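Local coordinates for protein putative aldehyde dehydrogenase (Burkholderia cenocepacia, PDB 4YWE) that probably oxidises aldehydes or related oxo compounds with NAD or NADP as electron acceptor, at residues A273-L278 against V307-T312; A301-L306 against L375-P380. All blocks are in the same frame, centred on the assembly; numbering follows the deposited sequence.

In the fold
Both contacts use helix 303-315, whose successive turns meet different partners in an aldehyde dehydrogenase fold. In contact 1 the turns 307-312 meet helix 271-283 mainly through leucines, with Arg-309 at the margin; in contact 2 the first turn of the same helix meets residues 377-378, just past strand 374-376, through charged groups. The centres of the two contacts lie 11 Å apart, and their segments also touch where Leu-375 CD2 lies 3.4 Å from Ala-311 N and Val-307 CG1 lies 4.0 Å from Arg-377 NH1. Contact 1 is away from the annotated sites. In contact 2 the Asp-378 side chain is about 11 Å from that of Asp-350, a calcium-binding residue whose ion is absent from this chain.

Contact 1: A273-L278 against V307-T312; sequences AALPVL and VERLAT
Two helices packed side by side on the eight-stranded mixed sheet, 271-283 and 303-315, meet here through Leu-275 and Leu-278 on one and Arg-309 and Leu-310 on the other. The axes of the two segments approach to 10.4 Å and cross at -50°, and the CA atoms of Leu-275 and Leu-310 come within 6.9 Å. No hydrogen bond spans the pair, so the 202 Å² buried between the segments reflects side-chain packing. Leu-275 contributes the largest share: with CG anti to the backbone N (chi1 178°), its branched end extends to the opposing helix, where CD1 lies 3.7 Å from Leu-310 CD2. The two leucines run past each other in opposite directions, overlapping through these methyls instead of meeting end to end. The same CD1 is also 3.7 Å from the carbonyl O of Arg-309. Leu-310 CD2 is shared, for it rests 4.0 Å from Leu-278 CB as well, and those two side chains lie nearly perpendicular.

Along the margin, the other methyl of Leu-275, CD2, comes 4.1 Å from Arg-309 NE, approaching the guanidinium obliquely. The arginine chain bends at chi3 (66°), and its NH2 forms a salt bridge with Asp-272, one residue before 273-278, which adds a charged link between the helices beside the apolar one. Behind Leu-278, Ala-274 and Val-277 lies Trp-422 of strand 418-422, whereas Leu-310 and Ala-311 pack on Leu-375 of strand 374-376; the leucine contact thus bridges two helices seated over different strands of one sheet.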
loop_
_atom_site.group_PDB
_atom_site.type_symbol
_atom_site.label_atom_id
_atom_site.label_comp_id
_atom_site.label_asym_id
_atom_site.label_seq_id
_atom_site.Cartn_x
_atom_site.Cartn_y
_atom_site.Cartn_z
ATOM N N ALA A 273 0.884 -15.631 34.029
ATOM C CA ALA A 273 0.945 -14.443 33.187
ATOM C C ALA A 273 -0.454 -13.965 32.817
ATOM O O ALA A 273 -0.684 -12.769 32.635
ATOM C CB ALA A 273 1.760 -14.723 31.933
ATOM N N ALA A 274 -1.387 -14.904 32.711
ATOM C CA ALA A 274 -2.747 -14.591 32.293
ATOM C C ALA A 274 -3.556 -13.942 33.414
ATOM O O ALA A 274 -4.315 -13.005 33.172
ATOM C CB ALA A 274 -3.447 -15.848 31.802
ATOM N N LEU A 275 -3.381 -14.445 34.634
ATOM C CA LEU A 275 -4.182 -14.021 35.785
ATOM C C LEU A 275 -4.263 -12.501 35.998
ATOM O O LEU A 275 -5.364 -11.970 36.144
ATOM C CB LEU A 275 -3.659 -14.688 37.064
ATOM C CG LEU A 275 -4.377 -14.310 38.360
ATOM C CD1 LEU A 275 -5.849 -14.684 38.284
ATOM C CD2 LEU A 275 -3.713 -14.973 39.558
ATOM N N PRO A 276 -3.115 -11.792 36.020
ATOM C CA PRO A 276 -3.259 -10.350 36.255
ATOM C C PRO A 276 -3.918 -9.622 35.089
ATOM O O PRO A 276 -4.624 -8.638 35.308
ATOM C CB PRO A 276 -1.813 -9.881 36.442
ATOM C CG PRO A 276 -1.004 -10.857 35.679
ATOM C CD PRO A 276 -1.701 -12.175 35.850
ATOM N N VAL A 277 -3.696 -10.103 33.870
ATOM C CA VAL A 277 -4.275 -9.480 32.688
ATOM C C VAL A 277 -5.779 -9.729 32.647
ATOM O O VAL A 277 -6.549 -8.857 32.246
ATOM C CB VAL A 277 -3.599 -9.984 31.402
ATOM C CG1 VAL A 277 -4.154 -9.252 30.190
ATOM C CG2 VAL A 277 -2.091 -9.798 31.491
ATOM N N LEU A 278 -6.196 -10.921 33.069
ATOM C CA LEU A 278 -7.616 -11.255 33.139
ATOM C C LEU A 278 -8.355 -10.313 34.084
ATOM O O LEU A 278 -9.514 -9.971 33.857
ATOM C CB LEU A 278 -7.814 -12.703 33.597
ATOM C CG LEU A 278 -7.350 -13.823 32.664
ATOM C CD1 LEU A 278 -7.588 -15.184 33.302
ATOM C CD2 LEU A 278 -8.046 -13.727 31.319
ATOM N N VAL A 307 -10.637 -20.353 38.271
ATOM C CA VAL A 307 -11.702 -19.634 38.965
ATOM C C VAL A 307 -11.277 -19.325 40.396
ATOM O O VAL A 307 -11.500 -18.219 40.894
ATOM C CB VAL A 307 -13.024 -20.429 38.939
ATOM C CG1 VAL A 307 -13.999 -19.887 39.975
ATOM C CG2 VAL A 307 -13.641 -20.383 37.549
ATOM N N GLU A 308 -10.651 -20.299 41.051
ATOM C CA GLU A 308 -10.180 -20.121 42.420
ATOM C C GLU A 308 -9.103 -19.040 42.498
ATOM O O GLU A 308 -9.051 -18.272 43.460
ATOM C CB GLU A 308 -9.645 -21.441 42.980
ATOM N N ARG A 309 -8.245 -18.984 41.484
ATOM C CA ARG A 309 -7.203 -17.963 41.432
ATOM C C ARG A 309 -7.803 -16.603 41.093
ATOM O O ARG A 309 -7.338 -15.572 41.579
ATOM C CB ARG A 309 -6.122 -18.343 40.415
ATOM C CG ARG A 309 -5.386 -19.629 40.758
ATOM C CD ARG A 309 -4.334 -19.982 39.718
ATOM N NE ARG A 309 -3.245 -19.010 39.678
ATOM C CZ ARG A 309 -2.076 -19.225 39.082
ATOM N NH1 ARG A 309 -1.839 -20.383 38.481
ATOM N NH2 ARG A 309 -1.141 -18.285 39.093
ATOM N N LEU A 310 -8.840 -16.604 40.260
ATOM C CA LEU A 310 -9.559 -15.375 39.947
ATOM C C LEU A 310 -10.333 -14.903 41.173
ATOM O O LEU A 310 -10.458 -13.704 41.418
ATOM C CB LEU A 310 -10.507 -15.580 38.761
ATOM C CG LEU A 310 -9.891 -15.661 37.362
ATOM C CD1 LEU A 310 -10.934 -16.099 36.344
ATOM C CD2 LEU A 310 -9.290 -14.326 36.964
ATOM N N ALA A 311 -10.845 -15.860 41.942
ATOM C CA ALA A 311 -11.594 -15.552 43.156
ATOM C C ALA A 311 -10.700 -14.897 44.204
ATOM O O ALA A 311 -11.063 -13.878 44.791
ATOM C CB ALA A 311 -12.234 -16.813 43.718
ATOM N N THR A 312 -9.533 -15.490 44.434
ATOM C CA THR A 312 -8.572 -14.947 45.387
ATOM C C THR A 312 -8.140 -13.543 44.973
ATOM O O THR A 312 -8.013 -12.650 45.810
ATOM C CB THR A 312 -7.328 -15.851 45.512
ATOM O OG1 THR A 312 -7.727 -17.161 45.932
ATOM C CG2 THR A 312 -6.346 -15.278 46.522
#

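Contact 2: A301-L306 against L375-P380; sequences AVYEPL and LLRDVP
Tyr-303 and Glu-304, in the first turn of helix 303-315, bind Arg-377 and Asp-378 just beyond strand 374-376, and the charged residues Glu-304, Arg-377 and Asp-378 form a salt-bridge network. Arg-377 grips Glu-304 end-on: NH2 donates to OE2 at 2.6 Å and NH1 to OE1 at 3.1 Å. Both oxygens are met on their syn sides and lie close to the guanidinium plane, while the carboxylate plane is turned 31° from it; the N-H...O angles, both near 150°, show bonds of moderate straightness. A bend at chi2 (-72°) brings the Glu-304 carboxylate round to this position.

The third guanidinium nitrogen, NE, is taken by the neighbouring aspartate, donating to Asp-378 OD2 at 2.8 Å from above the carboxylate plane. NH2 also makes a weak, 3.4 Å bond to Asp-378 OD1. With acceptors at NE, NH1 and NH2, the guanidinium is held against rotation and sits between two carboxylates, which probably stabilises its positive charge.

Asp-378 OD1 has a second, firmer donor: Tyr-303 OH gives it a hydrogen bond of 2.8 Å, again from above the carboxylate plane. The phenol oxygen is also 3.0 Å from the backbone N of Asp-378. Ring and guanidinium stand almost perpendicular, and Tyr-303 CE2 comes 3.5 Å from Arg-377 NH2.

Arg-377 also packs on Val-307, one turn further along the helix, and on Pro-353, while Tyr-303 touches Arg-399 of strand 394-400. The network therefore ties the start of helix 303-315 to the segment leaving strand 374-376, which pairs with strands 354-360 and 394-400.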
loop_
_atom_site.group_PDB
_atom_site.type_symbol
_atom_site.label_atom_id
_atom_site.label_comp_id
_atom_site.label_asym_id
_atom_site.label_seq_id
_atom_site.Cartn_x
_atom_site.Cartn_y
_atom_site.Cartn_z
ATOM N N ALA A 301 -10.415 -28.501 31.937
ATOM C CA ALA A 301 -9.305 -29.042 32.716
ATOM C C ALA A 301 -8.774 -28.052 33.752
ATOM O O ALA A 301 -8.328 -28.451 34.826
ATOM C CB ALA A 301 -8.181 -29.479 31.789
ATOM N N VAL A 302 -8.825 -26.762 33.430
ATOM C CA VAL A 302 -8.295 -25.743 34.328
ATOM C C VAL A 302 -9.370 -24.743 34.746
ATOM O O VAL A 302 -9.054 -23.661 35.240
ATOM C CB VAL A 302 -7.102 -25.009 33.685
ATOM C CG1 VAL A 302 -5.943 -25.970 33.467
ATOM C CG2 VAL A 302 -7.519 -24.361 32.374
ATOM N N TYR A 303 -10.634 -25.108 34.555
ATOM C CA TYR A 303 -11.745 -24.222 34.895
ATOM C C TYR A 303 -11.772 -23.900 36.387
ATOM O O TYR A 303 -11.680 -22.739 36.778
ATOM C CB TYR A 303 -13.080 -24.839 34.466
ATOM C CG TYR A 303 -14.292 -24.035 34.890
ATOM C CD1 TYR A 303 -14.511 -22.755 34.393
ATOM C CD2 TYR A 303 -15.219 -24.559 35.783
ATOM C CE1 TYR A 303 -15.618 -22.018 34.778
ATOM C CE2 TYR A 303 -16.328 -23.830 36.172
ATOM C CZ TYR A 303 -16.523 -22.560 35.667
ATOM O OH TYR A 303 -17.625 -21.832 36.055
ATOM N N GLU A 304 -11.893 -24.933 37.215
ATOM C CA GLU A 304 -11.936 -24.753 38.666
ATOM C C GLU A 304 -10.649 -24.149 39.259
ATOM O O GLU A 304 -10.732 -23.289 40.136
ATOM C CB GLU A 304 -12.252 -26.086 39.354
ATOM C CG GLU A 304 -13.614 -26.668 38.994
ATOM C CD GLU A 304 -14.769 -25.896 39.610
ATOM O OE1 GLU A 304 -14.529 -25.083 40.525
ATOM O OE2 GLU A 304 -15.921 -26.106 39.176
ATOM N N PRO A 305 -9.458 -24.597 38.804
ATOM C CA PRO A 305 -8.261 -23.938 39.344
ATOM C C PRO A 305 -8.159 -22.446 39.011
ATOM O O PRO A 305 -7.761 -21.662 39.872
ATOM C CB PRO A 305 -7.114 -24.710 38.685
ATOM C CG PRO A 305 -7.680 -26.050 38.414
ATOM C CD PRO A 305 -9.104 -25.800 38.027
ATOM N N LEU A 306 -8.513 -22.062 37.790
ATOM C CA LEU A 306 -8.395 -20.667 37.376
ATOM C C LEU A 306 -9.451 -19.793 38.052
ATOM O O LEU A 306 -9.192 -18.631 38.368
ATOM C CB LEU A 306 -8.502 -20.544 35.855
ATOM C CG LEU A 306 -8.315 -19.140 35.276
ATOM C CD1 LEU A 306 -7.007 -18.528 35.759
ATOM C CD2 LEU A 306 -8.358 -19.173 33.756
ATOM N N LEU A 375 -16.936 -11.367 40.614
ATOM C CA LEU A 375 -16.638 -12.550 39.819
ATOM C C LEU A 375 -17.742 -13.587 39.970
ATOM O O LEU A 375 -17.939 -14.140 41.052
ATOM C CB LEU A 375 -15.297 -13.157 40.231
ATOM C CG LEU A 375 -14.976 -14.514 39.602
ATOM C CD1 LEU A 375 -14.750 -14.383 38.101
ATOM C CD2 LEU A 375 -13.774 -15.146 40.279
ATOM N N LEU A 376 -18.461 -13.848 38.883
ATOM C CA LEU A 376 -19.523 -14.846 38.897
ATOM C C LEU A 376 -19.136 -16.053 38.049
ATOM O O LEU A 376 -18.464 -15.917 37.026
ATOM C CB LEU A 376 -20.842 -14.248 38.403
ATOM C CG LEU A 376 -21.532 -13.266 39.356
ATOM C CD1 LEU A 376 -20.967 -11.856 39.219
ATOM C CD2 LEU A 376 -23.036 -13.270 39.142
ATOM N N ARG A 377 -19.566 -17.233 38.483
ATOM C CA ARG A 377 -19.165 -18.477 37.840
ATOM C C ARG A 377 -20.362 -19.276 37.341
ATOM O O ARG A 377 -21.499 -19.016 37.736
ATOM C CB ARG A 377 -18.347 -19.332 38.809
ATOM C CG ARG A 377 -19.064 -19.631 40.117
ATOM C CD ARG A 377 -18.361 -20.732 40.887
ATOM N NE ARG A 377 -18.291 -21.963 40.107
ATOM C CZ ARG A 377 -17.369 -22.903 40.278
ATOM N NH1 ARG A 377 -16.431 -22.752 41.203
ATOM N NH2 ARG A 377 -17.381 -23.991 39.522
ATOM N N ASP A 378 -20.086 -20.249 36.474
ATOM C CA ASP A 378 -21.104 -21.148 35.935
ATOM C C ASP A 378 -22.216 -20.370 35.243
ATOM O O ASP A 378 -23.375 -20.778 35.257
ATOM C CB ASP A 378 -21.684 -22.028 37.045
ATOM C CG ASP A 378 -20.612 -22.774 37.815
ATOM O OD1 ASP A 378 -19.685 -23.314 37.177
ATOM O OD2 ASP A 378 -20.691 -22.811 39.061
ATOM N N VAL A 379 -21.849 -19.242 34.643
ATOM C CA VAL A 379 -22.807 -18.380 33.967
ATOM C C VAL A 379 -23.319 -19.047 32.698
ATOM O O VAL A 379 -22.534 -19.380 31.810
ATOM C CB VAL A 379 -22.187 -17.011 33.642
ATOM C CG1 VAL A 379 -23.204 -16.120 32.949
ATOM C CG2 VAL A 379 -21.660 -16.348 34.909
ATOM N N PRO A 380 -24.642 -19.250 32.610
ATOM C CA PRO A 380 -25.239 -19.778 31.380
ATOM C C PRO A 380 -24.963 -18.856 30.201
ATOM O O PRO A 380 -25.129 -17.644 30.332
ATOM C CB PRO A 380 -26.738 -19.826 31.703
ATOM C CG PRO A 380 -26.810 -19.849 33.197
ATOM C CD PRO A 380 -25.646 -19.024 33.663
#